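Local coordinates for protein probable ribosomal RNA small subunit methyltransferase (Thermus thermophilus, PDB 3DMH) that transfers a methyl group from S-adenosylmethionine to the exocyclic N2 of a guanosine in 16S ribosomal RNA, at residues A[65-70]-A[102-107]; A[93-98]-A[202-207]; A[273-278]-A[282-287]; A[321-326]-A[336-341]. All blocks are in the same frame, centred on the assembly; numbering follows the deposited sequence.

Contact 1 (A[65-70]-A[102-107]); sequences GRMAVE and YDLVVL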
# COMPACT_ATOMS: atom_id res chain seq x y z
N GLY A 65 5.73 -26.43 1.28
CA GLY A 65 5.72 -27.88 1.46
C GLY A 65 7.00 -28.60 1.04
O GLY A 65 7.21 -29.75 1.43
N ARG A 66 7.84 -27.93 0.26
CA ARG A 66 9.16 -28.46 -0.13
C ARG A 66 10.31 -27.77 0.61
O ARG A 66 11.42 -28.32 0.74
CB ARG A 66 9.34 -28.33 -1.64
CG ARG A 66 8.32 -29.14 -2.42
CD ARG A 66 9.03 -29.99 -3.46
NE ARG A 66 8.99 -29.35 -4.76
CZ ARG A 66 9.87 -29.60 -5.74
NH1 ARG A 66 10.87 -30.44 -5.55
NH2 ARG A 66 9.74 -28.98 -6.90
N MET A 67 10.04 -26.56 1.09
CA MET A 67 11.00 -25.71 1.79
C MET A 67 10.24 -25.06 2.92
O MET A 67 9.01 -24.99 2.87
CB MET A 67 11.44 -24.55 0.87
CG MET A 67 12.31 -24.97 -0.26
SD MET A 67 13.02 -23.52 -1.02
CE MET A 67 14.20 -23.04 0.24
N ALA A 68 10.96 -24.54 3.91
CA ALA A 68 10.35 -23.61 4.86
C ALA A 68 10.29 -22.27 4.15
O ALA A 68 11.30 -21.78 3.66
CB ALA A 68 11.18 -23.51 6.12
N VAL A 69 9.11 -21.68 4.07
CA VAL A 69 8.96 -20.40 3.38
C VAL A 69 8.41 -19.33 4.32
O VAL A 69 7.33 -19.50 4.89
CB VAL A 69 8.03 -20.51 2.17
CG1 VAL A 69 7.93 -19.18 1.42
CG2 VAL A 69 8.49 -21.63 1.22
N GLU A 70 9.16 -18.24 4.45
CA GLU A 70 8.69 -17.07 5.20
C GLU A 70 8.33 -16.00 4.18
O GLU A 70 8.87 -15.97 3.07
CB GLU A 70 9.78 -16.60 6.16
CG GLU A 70 9.45 -15.34 6.98
CD GLU A 70 8.24 -15.51 7.90
OE1 GLU A 70 8.48 -15.70 9.11
OE2 GLU A 70 7.08 -15.46 7.42
N TYR A 102 18.73 -17.18 5.15
CA TYR A 102 17.94 -17.83 4.08
C TYR A 102 18.81 -18.36 2.98
O TYR A 102 19.87 -17.81 2.68
CB TYR A 102 16.92 -16.85 3.49
CG TYR A 102 15.96 -16.39 4.54
CD1 TYR A 102 14.85 -17.14 4.87
CD2 TYR A 102 16.22 -15.22 5.27
CE1 TYR A 102 13.99 -16.74 5.88
CE2 TYR A 102 15.37 -14.80 6.28
CZ TYR A 102 14.25 -15.58 6.58
OH TYR A 102 13.38 -15.18 7.58
N ASP A 103 18.37 -19.46 2.38
CA ASP A 103 19.06 -20.05 1.23
C ASP A 103 18.52 -19.53 -0.11
O ASP A 103 19.24 -19.53 -1.12
CB ASP A 103 18.90 -21.57 1.27
CG ASP A 103 19.30 -22.16 2.60
OD1 ASP A 103 20.47 -21.99 2.99
OD2 ASP A 103 18.44 -22.81 3.25
N LEU A 104 17.26 -19.09 -0.11
CA LEU A 104 16.60 -18.65 -1.32
C LEU A 104 15.70 -17.47 -1.03
O LEU A 104 14.99 -17.48 -0.03
CB LEU A 104 15.74 -19.81 -1.87
CG LEU A 104 15.06 -19.62 -3.22
CD1 LEU A 104 16.07 -19.51 -4.35
CD2 LEU A 104 14.10 -20.78 -3.51
N VAL A 105 15.75 -16.47 -1.91
CA VAL A 105 14.82 -15.33 -1.80
C VAL A 105 14.03 -15.22 -3.10
O VAL A 105 14.56 -15.45 -4.19
CB VAL A 105 15.57 -14.00 -1.47
CG1 VAL A 105 14.63 -12.79 -1.54
CG2 VAL A 105 16.20 -14.09 -0.11
N VAL A 106 12.74 -14.89 -2.97
CA VAL A 106 11.88 -14.62 -4.12
C VAL A 106 11.46 -13.16 -4.07
O VAL A 106 10.95 -12.69 -3.05
CB VAL A 106 10.65 -15.55 -4.12
CG1 VAL A 106 9.73 -15.18 -5.29
CG2 VAL A 106 11.11 -17.03 -4.26
N LEU A 107 11.70 -12.42 -5.16
CA LEU A 107 11.31 -11.00 -5.19
C LEU A 107 10.71 -10.65 -6.55
O LEU A 107 11.43 -10.53 -7.56
CB LEU A 107 12.50 -10.09 -4.87
CG LEU A 107 12.30 -8.58 -5.01
CD1 LEU A 107 11.25 -8.10 -4.02
CD2 LEU A 107 13.61 -7.89 -4.75
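Met-67 meets Leu-104, and Glu-70 meets Tyr-102, in a sparse side-chain contact between two strands of one sheet that are not direct neighbours. Strand 48-51 runs between strands 68-73 and 102-108, so no backbone hydrogen bond joins the two segments; Ala-68 and Glu-70 instead pair with strand 48-51. Side chains must reach across the middle strand. Met-67 passes over Ala-49, whose methyl is small enough to be bridged, and its SD comes to 3.9 Å from CD2 of Leu-104. The two side chains cross at about a right angle. A bend at chi3 (72°) turns CE of Met-67 back toward CB of Leu-104, 4.2 Å away. Long, flexible methionine suits such a reach, and Leu-104 also packs on Leu-63 and strand 133-140. The second pair passes over Leu-50, the next residue of the middle strand and hence on the other face of the sheet. There the aliphatic part of Glu-70 meets the phenol end of Tyr-102, CG lying 4.0 Å from OH. The carboxylate leads off elsewhere, and its OE1 forms a salt bridge with Arg-90, so glutamate lays its methylenes by the tyrosine hydroxyl and gives its charge to an arginine. The Tyr-102 ring also rests on Ala-128 of helix 115-128. The sheet bridged here has the strand order 3-2-1-4-5-7-6, that of the Rossmann-like fold of class I methyltransferases.

Contact 2 (A[93-98]-A[202-207]); sequences LPWEAA and HLPGVF. With SAM (S-adenosylmethionine), chain D.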
# COMPACT_ATOMS: atom_id res chain seq x y z
N LEU A 93 8.26 -4.93 6.62
CA LEU A 93 8.94 -4.32 5.50
C LEU A 93 10.00 -5.27 4.97
O LEU A 93 10.56 -6.08 5.72
CB LEU A 93 9.63 -3.05 5.98
CG LEU A 93 8.70 -2.04 6.67
CD1 LEU A 93 9.54 -1.01 7.41
CD2 LEU A 93 7.79 -1.37 5.66
N PRO A 94 10.33 -5.16 3.66
CA PRO A 94 11.30 -6.09 3.09
C PRO A 94 12.63 -6.03 3.82
O PRO A 94 13.26 -7.07 4.06
CB PRO A 94 11.45 -5.59 1.64
CG PRO A 94 10.20 -4.85 1.34
CD PRO A 94 9.72 -4.27 2.66
N TRP A 95 13.04 -4.81 4.21
CA TRP A 95 14.31 -4.63 4.90
C TRP A 95 14.31 -4.98 6.39
O TRP A 95 15.31 -4.77 7.10
CB TRP A 95 14.84 -3.21 4.68
CG TRP A 95 13.85 -2.15 5.02
CD1 TRP A 95 13.66 -1.58 6.25
CD2 TRP A 95 12.92 -1.52 4.13
NE1 TRP A 95 12.68 -0.62 6.18
CE2 TRP A 95 12.19 -0.57 4.90
CE3 TRP A 95 12.62 -1.67 2.77
CZ2 TRP A 95 11.19 0.25 4.34
CZ3 TRP A 95 11.62 -0.85 2.21
CH2 TRP A 95 10.91 0.08 2.99
N GLU A 96 13.20 -5.54 6.86
CA GLU A 96 13.15 -6.10 8.20
C GLU A 96 13.58 -7.57 8.18
O GLU A 96 13.61 -8.21 9.24
CB GLU A 96 11.78 -5.91 8.85
CG GLU A 96 11.53 -4.44 9.24
CD GLU A 96 10.14 -4.19 9.81
OE1 GLU A 96 9.19 -4.88 9.38
OE2 GLU A 96 10.03 -3.30 10.69
N ALA A 97 13.95 -8.08 7.01
CA ALA A 97 14.39 -9.47 6.88
C ALA A 97 15.62 -9.77 7.73
O ALA A 97 16.52 -8.94 7.82
CB ALA A 97 14.67 -9.82 5.42
N ALA A 98 15.62 -10.94 8.35
CA ALA A 98 16.77 -11.44 9.11
C ALA A 98 17.99 -11.62 8.21
O ALA A 98 17.91 -12.23 7.13
CB ALA A 98 16.40 -12.76 9.78
N HIS A 202 8.68 10.14 5.95
CA HIS A 202 8.24 8.92 5.29
C HIS A 202 9.34 8.01 4.81
O HIS A 202 10.48 8.43 4.55
CB HIS A 202 7.27 9.26 4.15
CG HIS A 202 7.87 10.08 3.06
ND1 HIS A 202 8.75 9.56 2.14
CD2 HIS A 202 7.72 11.39 2.75
CE1 HIS A 202 9.12 10.51 1.30
NE2 HIS A 202 8.52 11.63 1.65
N LEU A 203 8.97 6.73 4.72
CA LEU A 203 9.80 5.69 4.15
C LEU A 203 9.60 5.65 2.63
O LEU A 203 8.74 6.37 2.09
CB LEU A 203 9.45 4.34 4.79
CG LEU A 203 9.82 4.19 6.27
CD1 LEU A 203 9.03 3.01 6.86
CD2 LEU A 203 11.30 3.95 6.43
N PRO A 204 10.40 4.82 1.93
CA PRO A 204 10.22 4.74 0.48
C PRO A 204 8.87 4.14 0.08
O PRO A 204 8.30 3.33 0.82
CB PRO A 204 11.34 3.80 0.02
CG PRO A 204 12.35 3.79 1.12
CD PRO A 204 11.55 4.00 2.38
N GLY A 205 8.38 4.58 -1.08
CA GLY A 205 7.26 3.92 -1.74
C GLY A 205 5.90 4.54 -1.46
O GLY A 205 4.88 4.16 -2.07
N VAL A 206 5.87 5.47 -0.51
CA VAL A 206 4.60 6.11 -0.14
C VAL A 206 4.05 6.95 -1.28
O VAL A 206 4.81 7.40 -2.18
CB VAL A 206 4.76 7.00 1.13
CG1 VAL A 206 5.27 6.17 2.29
CG2 VAL A 206 5.69 8.19 0.84
N PHE A 207 2.74 7.17 -1.26
CA PHE A 207 2.14 8.09 -2.23
C PHE A 207 2.65 9.50 -1.97
O PHE A 207 2.69 9.97 -0.82
CB PHE A 207 0.62 8.08 -2.10
CG PHE A 207 -0.06 9.10 -2.96
CD1 PHE A 207 -0.18 8.89 -4.32
CD2 PHE A 207 -0.58 10.28 -2.41
CE1 PHE A 207 -0.80 9.84 -5.14
CE2 PHE A 207 -1.21 11.24 -3.21
CZ PHE A 207 -1.32 11.00 -4.58
N SAM D . -4.24 10.60 2.34
CA SAM D . -2.85 10.64 1.77
C SAM D . -2.64 11.97 1.08
O SAM D . -3.65 12.65 0.89
OXT SAM D . -1.50 12.30 0.71
CB SAM D . -2.63 9.52 0.75
CG SAM D . -3.58 9.53 -0.46
SD SAM D . -3.14 8.23 -1.66
CE SAM D . -3.89 8.87 -3.18
C5' SAM D . -4.27 6.84 -1.31
C4' SAM D . -3.83 6.04 -0.09
O4' SAM D . -4.74 4.95 -0.02
C3' SAM D . -2.41 5.47 -0.17
O3' SAM D . -1.63 5.84 0.96
C2' SAM D . -2.65 3.96 -0.25
O2' SAM D . -1.62 3.15 0.30
C1' SAM D . -3.98 3.87 0.48
N9 SAM D . -4.65 2.61 0.23
C8 SAM D . -4.63 1.82 -0.91
N7 SAM D . -5.43 0.74 -0.72
C5 SAM D . -5.95 0.83 0.55
C6 SAM D . -6.79 0.01 1.31
N6 SAM D . -7.25 -1.15 0.83
N1 SAM D . -7.12 0.43 2.58
C2 SAM D . -6.64 1.61 3.11
N3 SAM D . -5.76 2.41 2.40
C4 SAM D . -5.45 2.01 1.14
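Trp-95 and Leu-93 pack against Leu-203 and Pro-204, the first two residues of a type II beta turn (Leu-203 to Val-206), where the two Rossmann-like halves of the chain meet. The contact between segments is wholly apolar. CH2 of Trp-95 approaches CD of Pro-204 obliquely at 4.0 Å, and the neighbouring CZ2 lies near CD2 of Leu-203. With its CG between the backbone N and carbonyl carbon (chi1 53°), the indole folds back over Leu-93 and Pro-94, whose CB and CD cover one of its faces. Leu-93 and Leu-203 cross at about a right angle, their CD1 methyls 4.1 Å apart. Rigid proline suits the second position of the turn, and Gly-205 the third, where phi is positive.

Hydrogen bonds keep each segment in shape: Leu-93 N donates to Glu-96 OE1 at 2.9 Å, and His-202 ND1 to Leu-203 O at 3.2 Å.

Beyond the turn, the chain delivers Phe-207 to the cofactor. Replacing this ring with an alanine would probably leave the methylsulfonium without the flat surface it rests on and let it shift. The CE methyl of S-adenosylmethionine sits 3.4 Å above the plane of the Phe-207 ring, over its centre, while OXT lies at the edge in that plane.

Contact 3 (A[273-278]-A[282-287]); sequences KGLEAN and AQALHS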
# COMPACT_ATOMS: atom_id res chain seq x y z
N LYS A 273 5.57 8.32 12.54
CA LYS A 273 6.75 9.17 12.76
C LYS A 273 6.39 10.64 12.60
O LYS A 273 6.84 11.48 13.39
CB LYS A 273 7.91 8.79 11.83
CG LYS A 273 9.21 9.59 12.10
CD LYS A 273 10.41 8.97 11.40
CE LYS A 273 11.66 9.83 11.58
NZ LYS A 273 12.87 9.17 10.98
N GLY A 274 5.56 10.95 11.59
CA GLY A 274 5.13 12.34 11.39
C GLY A 274 4.32 12.89 12.56
O GLY A 274 4.54 14.01 13.00
N LEU A 275 3.37 12.09 13.07
CA LEU A 275 2.58 12.52 14.25
C LEU A 275 3.48 12.83 15.45
O LEU A 275 3.32 13.87 16.13
CB LEU A 275 1.56 11.43 14.65
CG LEU A 275 0.39 11.25 13.67
CD1 LEU A 275 -0.29 9.92 13.91
CD2 LEU A 275 -0.59 12.45 13.72
N GLU A 276 4.46 11.96 15.68
CA GLU A 276 5.42 12.13 16.78
C GLU A 276 6.25 13.39 16.60
O GLU A 276 6.44 14.15 17.56
CB GLU A 276 6.37 10.93 16.83
CG GLU A 276 5.72 9.65 17.30
CD GLU A 276 6.55 8.41 16.95
OE1 GLU A 276 7.78 8.55 16.71
OE2 GLU A 276 5.97 7.30 16.92
N ALA A 277 6.74 13.59 15.38
CA ALA A 277 7.63 14.71 15.07
C ALA A 277 6.94 16.07 15.21
O ALA A 277 7.60 17.09 15.43
CB ALA A 277 8.21 14.55 13.67
N ASN A 278 5.62 16.07 15.05
CA ASN A 278 4.84 17.30 15.08
C ASN A 278 4.06 17.54 16.41
O ASN A 278 3.17 18.41 16.43
CB ASN A 278 3.92 17.37 13.84
CG ASN A 278 4.71 17.56 12.54
OD1 ASN A 278 4.91 18.70 12.09
ND2 ASN A 278 5.21 16.46 11.97
N ALA A 282 -2.90 10.89 16.94
CA ALA A 282 -3.95 10.26 16.13
C ALA A 282 -3.72 8.76 16.11
O ALA A 282 -2.61 8.28 16.41
CB ALA A 282 -3.94 10.82 14.70
N GLN A 283 -4.76 8.00 15.77
CA GLN A 283 -4.63 6.57 15.63
C GLN A 283 -4.23 6.29 14.21
O GLN A 283 -4.89 6.75 13.28
CB GLN A 283 -5.94 5.87 15.94
CG GLN A 283 -6.39 6.07 17.38
CD GLN A 283 -7.63 5.28 17.70
OE1 GLN A 283 -7.62 4.05 17.71
NE2 GLN A 283 -8.72 5.99 17.96
N ALA A 284 -3.11 5.60 14.06
CA ALA A 284 -2.57 5.30 12.74
C ALA A 284 -2.69 3.80 12.55
O ALA A 284 -1.80 3.04 12.95
CB ALA A 284 -1.11 5.74 12.66
N LEU A 285 -3.78 3.37 11.92
CA LEU A 285 -4.09 1.95 11.87
C LEU A 285 -3.67 1.34 10.56
O LEU A 285 -3.91 1.91 9.50
CB LEU A 285 -5.58 1.70 12.08
CG LEU A 285 -6.17 2.36 13.33
CD1 LEU A 285 -7.62 1.98 13.40
CD2 LEU A 285 -5.43 1.89 14.55
N HIS A 286 -3.08 0.17 10.67
CA HIS A 286 -2.76 -0.65 9.52
C HIS A 286 -4.00 -1.49 9.25
O HIS A 286 -4.33 -2.39 10.00
CB HIS A 286 -1.52 -1.51 9.83
CG HIS A 286 -0.97 -2.22 8.63
ND1 HIS A 286 -0.21 -3.36 8.71
CD2 HIS A 286 -1.07 -1.91 7.31
CE1 HIS A 286 0.14 -3.74 7.49
NE2 HIS A 286 -0.38 -2.88 6.63
N SER A 287 -4.68 -1.18 8.15
CA SER A 287 -6.04 -1.66 7.94
C SER A 287 -6.36 -1.71 6.45
O SER A 287 -5.98 -0.80 5.71
CB SER A 287 -7.00 -0.66 8.57
OG SER A 287 -8.35 -1.12 8.55
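Leu-275 carries this contact from the helix side, pressing its branched end on Ala-282, at the beginning of segment 282-287. This is the tight part: CD1 of Leu-275 lies 3.8 Å from CB of Ala-282 and CD2 of Leu-275 lies 3.9 Å from the same methyl, so both branches touch the alanine. CD1 of Leu-275 also rests 3.8 Å from the carbonyl O of Ala-282. With CG anti to the carbonyl carbon (chi1 -70°), the leucine reaches from helix to strand, and alanine is small enough to let the two come close.

Further along, the packing slackens. CD1 of Leu-275 is 4.4 Å from CB of Ala-284, which finds other neighbours in Leu-271 and Gln-272. Gln-283, between the two alanines, sets off with its CB away from the helix and is exposed, as suits a polar residue on an outermost strand.

Where helix 265-277 ends, Asn-278 folds back to donate from ND2 to Gly-274 O at 2.7 Å in a nearly straight bond (174°); ND2 also bonds Thr-199 O. Strand 283-286 then runs on to Ser-287, which touches S-adenosylmethionine. Strand 257-262, helix 265-277 and strand 283-286 together make a beta-alpha-beta crossover of the Rossmann-like methyltransferase fold, closed here by leucine on alanine.

Contact 4 (A[321-326]-A[336-341]); sequences AFVNVA and FFLVSN. With GMP (guanosine), chain E; SAM (S-adenosylmethionine), chain D.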
# COMPACT_ATOMS: atom_id res chain seq x y z
N ALA A 321 -14.95 1.07 -2.53
CA ALA A 321 -15.17 0.67 -1.15
C ALA A 321 -15.07 1.83 -0.17
O ALA A 321 -15.81 1.89 0.82
CB ALA A 321 -14.20 -0.45 -0.76
N PHE A 322 -14.15 2.77 -0.43
CA PHE A 322 -14.00 3.94 0.42
C PHE A 322 -15.32 4.69 0.50
O PHE A 322 -15.73 5.11 1.58
CB PHE A 322 -12.92 4.87 -0.14
CG PHE A 322 -11.50 4.51 0.25
CD1 PHE A 322 -11.17 3.28 0.83
CD2 PHE A 322 -10.48 5.43 0.01
CE1 PHE A 322 -9.85 3.03 1.18
CE2 PHE A 322 -9.18 5.18 0.34
CZ PHE A 322 -8.85 3.97 0.94
N VAL A 323 -15.97 4.87 -0.65
CA VAL A 323 -17.24 5.60 -0.68
C VAL A 323 -18.31 4.84 0.09
O VAL A 323 -19.02 5.43 0.88
CB VAL A 323 -17.71 5.82 -2.11
CG1 VAL A 323 -19.10 6.49 -2.15
CG2 VAL A 323 -16.71 6.69 -2.82
N ASN A 324 -18.41 3.52 -0.15
CA ASN A 324 -19.43 2.71 0.54
C ASN A 324 -19.19 2.74 2.04
O ASN A 324 -20.13 2.87 2.84
CB ASN A 324 -19.44 1.26 0.04
CG ASN A 324 -19.73 1.15 -1.45
OD1 ASN A 324 -20.30 2.05 -2.06
ND2 ASN A 324 -19.34 0.02 -2.04
N VAL A 325 -17.92 2.62 2.42
CA VAL A 325 -17.58 2.64 3.84
C VAL A 325 -17.87 4.01 4.47
O VAL A 325 -18.42 4.09 5.56
CB VAL A 325 -16.12 2.15 4.06
CG1 VAL A 325 -15.64 2.47 5.48
CG2 VAL A 325 -16.05 0.65 3.80
N ALA A 326 -17.54 5.10 3.76
CA ALA A 326 -17.80 6.43 4.27
C ALA A 326 -19.28 6.62 4.60
O ALA A 326 -19.63 7.14 5.67
CB ALA A 326 -17.35 7.47 3.26
N PHE A 336 -18.85 14.02 4.38
CA PHE A 336 -17.84 13.28 3.61
C PHE A 336 -17.21 14.20 2.58
O PHE A 336 -17.92 14.90 1.84
CB PHE A 336 -18.54 12.12 2.91
CG PHE A 336 -17.64 11.26 2.05
CD1 PHE A 336 -16.41 10.82 2.53
CD2 PHE A 336 -18.06 10.86 0.79
CE1 PHE A 336 -15.58 9.99 1.76
CE2 PHE A 336 -17.26 10.03 -0.01
CZ PHE A 336 -16.02 9.58 0.48
N PHE A 337 -15.88 14.20 2.53
CA PHE A 337 -15.13 14.96 1.52
C PHE A 337 -14.24 14.00 0.74
O PHE A 337 -13.49 13.23 1.36
CB PHE A 337 -14.19 15.99 2.17
CG PHE A 337 -14.89 17.09 2.90
CD1 PHE A 337 -15.09 18.33 2.30
CD2 PHE A 337 -15.36 16.89 4.19
CE1 PHE A 337 -15.75 19.35 2.99
CE2 PHE A 337 -16.00 17.89 4.88
CZ PHE A 337 -16.20 19.13 4.28
N LEU A 338 -14.30 14.06 -0.59
CA LEU A 338 -13.48 13.20 -1.44
C LEU A 338 -12.84 14.04 -2.54
O LEU A 338 -13.49 14.90 -3.12
CB LEU A 338 -14.35 12.11 -2.06
CG LEU A 338 -13.72 11.17 -3.09
CD1 LEU A 338 -14.37 9.78 -3.07
CD2 LEU A 338 -13.83 11.79 -4.48
N VAL A 339 -11.56 13.79 -2.84
CA VAL A 339 -10.91 14.55 -3.91
C VAL A 339 -10.39 13.58 -4.97
O VAL A 339 -9.85 12.52 -4.64
CB VAL A 339 -9.81 15.50 -3.36
CG1 VAL A 339 -8.67 14.72 -2.69
CG2 VAL A 339 -9.26 16.42 -4.46
N SER A 340 -10.56 13.95 -6.25
CA SER A 340 -10.09 13.10 -7.33
C SER A 340 -9.81 13.87 -8.61
O SER A 340 -10.08 15.06 -8.71
CB SER A 340 -11.11 12.00 -7.63
OG SER A 340 -12.18 12.47 -8.41
N ASN A 341 -9.26 13.16 -9.59
CA ASN A 341 -9.16 13.69 -10.95
C ASN A 341 -10.56 14.11 -11.42
O ASN A 341 -11.54 13.43 -11.11
CB ASN A 341 -8.58 12.61 -11.87
CG ASN A 341 -8.52 13.06 -13.31
OD1 ASN A 341 -9.51 12.97 -14.06
ND2 ASN A 341 -7.35 13.57 -13.73
C4' GMP E . -1.43 14.95 -11.62
O4' GMP E . -2.54 14.42 -10.87
C3' GMP E . -0.49 13.78 -11.88
O3' GMP E . 0.53 13.81 -10.88
C2' GMP E . -1.37 12.56 -11.67
O2' GMP E . -0.61 11.44 -11.22
C1' GMP E . -2.32 13.03 -10.59
N9 GMP E . -3.65 12.38 -10.57
C8 GMP E . -4.36 11.89 -11.60
N7 GMP E . -5.55 11.39 -11.18
C5 GMP E . -5.63 11.59 -9.85
C6 GMP E . -6.61 11.31 -8.77
O6 GMP E . -7.70 10.76 -9.02
N1 GMP E . -6.28 11.67 -7.51
C2 GMP E . -5.11 12.28 -7.21
N2 GMP E . -4.81 12.62 -5.93
N3 GMP E . -4.16 12.56 -8.15
C4 GMP E . -4.38 12.25 -9.45
N SAM D . -4.24 10.60 2.34
CA SAM D . -2.85 10.64 1.77
C SAM D . -2.64 11.97 1.08
O SAM D . -3.65 12.65 0.89
OXT SAM D . -1.50 12.30 0.71
CB SAM D . -2.63 9.52 0.75
CG SAM D . -3.58 9.53 -0.46
SD SAM D . -3.14 8.23 -1.66
CE SAM D . -3.89 8.87 -3.18
C5' SAM D . -4.27 6.84 -1.31
C4' SAM D . -3.83 6.04 -0.09
O4' SAM D . -4.74 4.95 -0.02
C3' SAM D . -2.41 5.47 -0.17
O3' SAM D . -1.63 5.84 0.96
C2' SAM D . -2.65 3.96 -0.25
O2' SAM D . -1.62 3.15 0.30
C1' SAM D . -3.98 3.87 0.48
N9 SAM D . -4.65 2.61 0.23
C8 SAM D . -4.63 1.82 -0.91
N7 SAM D . -5.43 0.74 -0.72
C5 SAM D . -5.95 0.83 0.55
C6 SAM D . -6.79 0.01 1.31
N6 SAM D . -7.25 -1.15 0.83
N1 SAM D . -7.12 0.43 2.58
C2 SAM D . -6.64 1.61 3.11
N3 SAM D . -5.76 2.41 2.40
C4 SAM D . -5.45 2.01 1.14
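Phe-336 opens the contact against helix 317-329, its ring face turned to Ala-326. The methyl CB of Ala-326 stands 3.6 Å from the ring centroid and 19° off the normal, a CH-pi contact over the face, with CE1 of Phe-336 the nearest ring atom at 3.4 Å. Chi1 of 179° sends the ring toward the helix, where its CE2 also comes to 4.4 Å from CG2 of Val-323. The small alanine suits this close approach of helix and ring. A serine in place of Phe-336 would probably leave the Ala-326 methyl without its aromatic partner and open a gap between helix and sheet.

Phe-337 turns to the other face of the sheet, toward helix 214-227. Leu-338 returns to the near side, its CD1 3.9 Å from CG2 of Val-323; these branched side chains cross at about a right angle. Val-339 again faces helix 214-227. At Ser-340 the task changes from packing to shaping a loop: OG donates to Asn-341 O at 2.9 Å from above the carbonyl plane. Asn-341 N then donates to O6 of the bound guanosine at 2.9 Å, and Asn-341 CB lies 3.3 Å from guanosine N7, while OD1 bonds Phe-343 N.

The segments 321-326 and 336-340 run nearly antiparallel, their axes at 169°. Phe-322, on the same helix, turns its ring edge to the adenine of S-adenosylmethionine, CZ 3.8 Å from N3. This is the class I methyltransferase arrangement: a helix packed on the Rossmann-like sheet, and a strand whose C-terminal end opens into the substrate pocket.

How the contacts relate
Contact 1 lies in one seven-stranded sheet, contacts 3 and 4 in another of the same strand order, and contact 2 joins the halves that carry them. Contacts 2 and 4 are buried and both touch S-adenosylmethionine, though their centres are about 27 Å apart; contact 4 also reaches guanosine. Contacts 1 and 3 are only partly buried: contact 1 lies far from the cofactor and guanosine, while contact 3 meets the cofactor pocket through Ser-287. None has a hydrogen bond across its segments, and apolar side chains do most of the touching: strand to second-neighbour strand in contact 1, which adds Glu-70 methylenes against the Tyr-102 hydroxyl, loop on turn in contact 2, helix on strand in contacts 3 and 4.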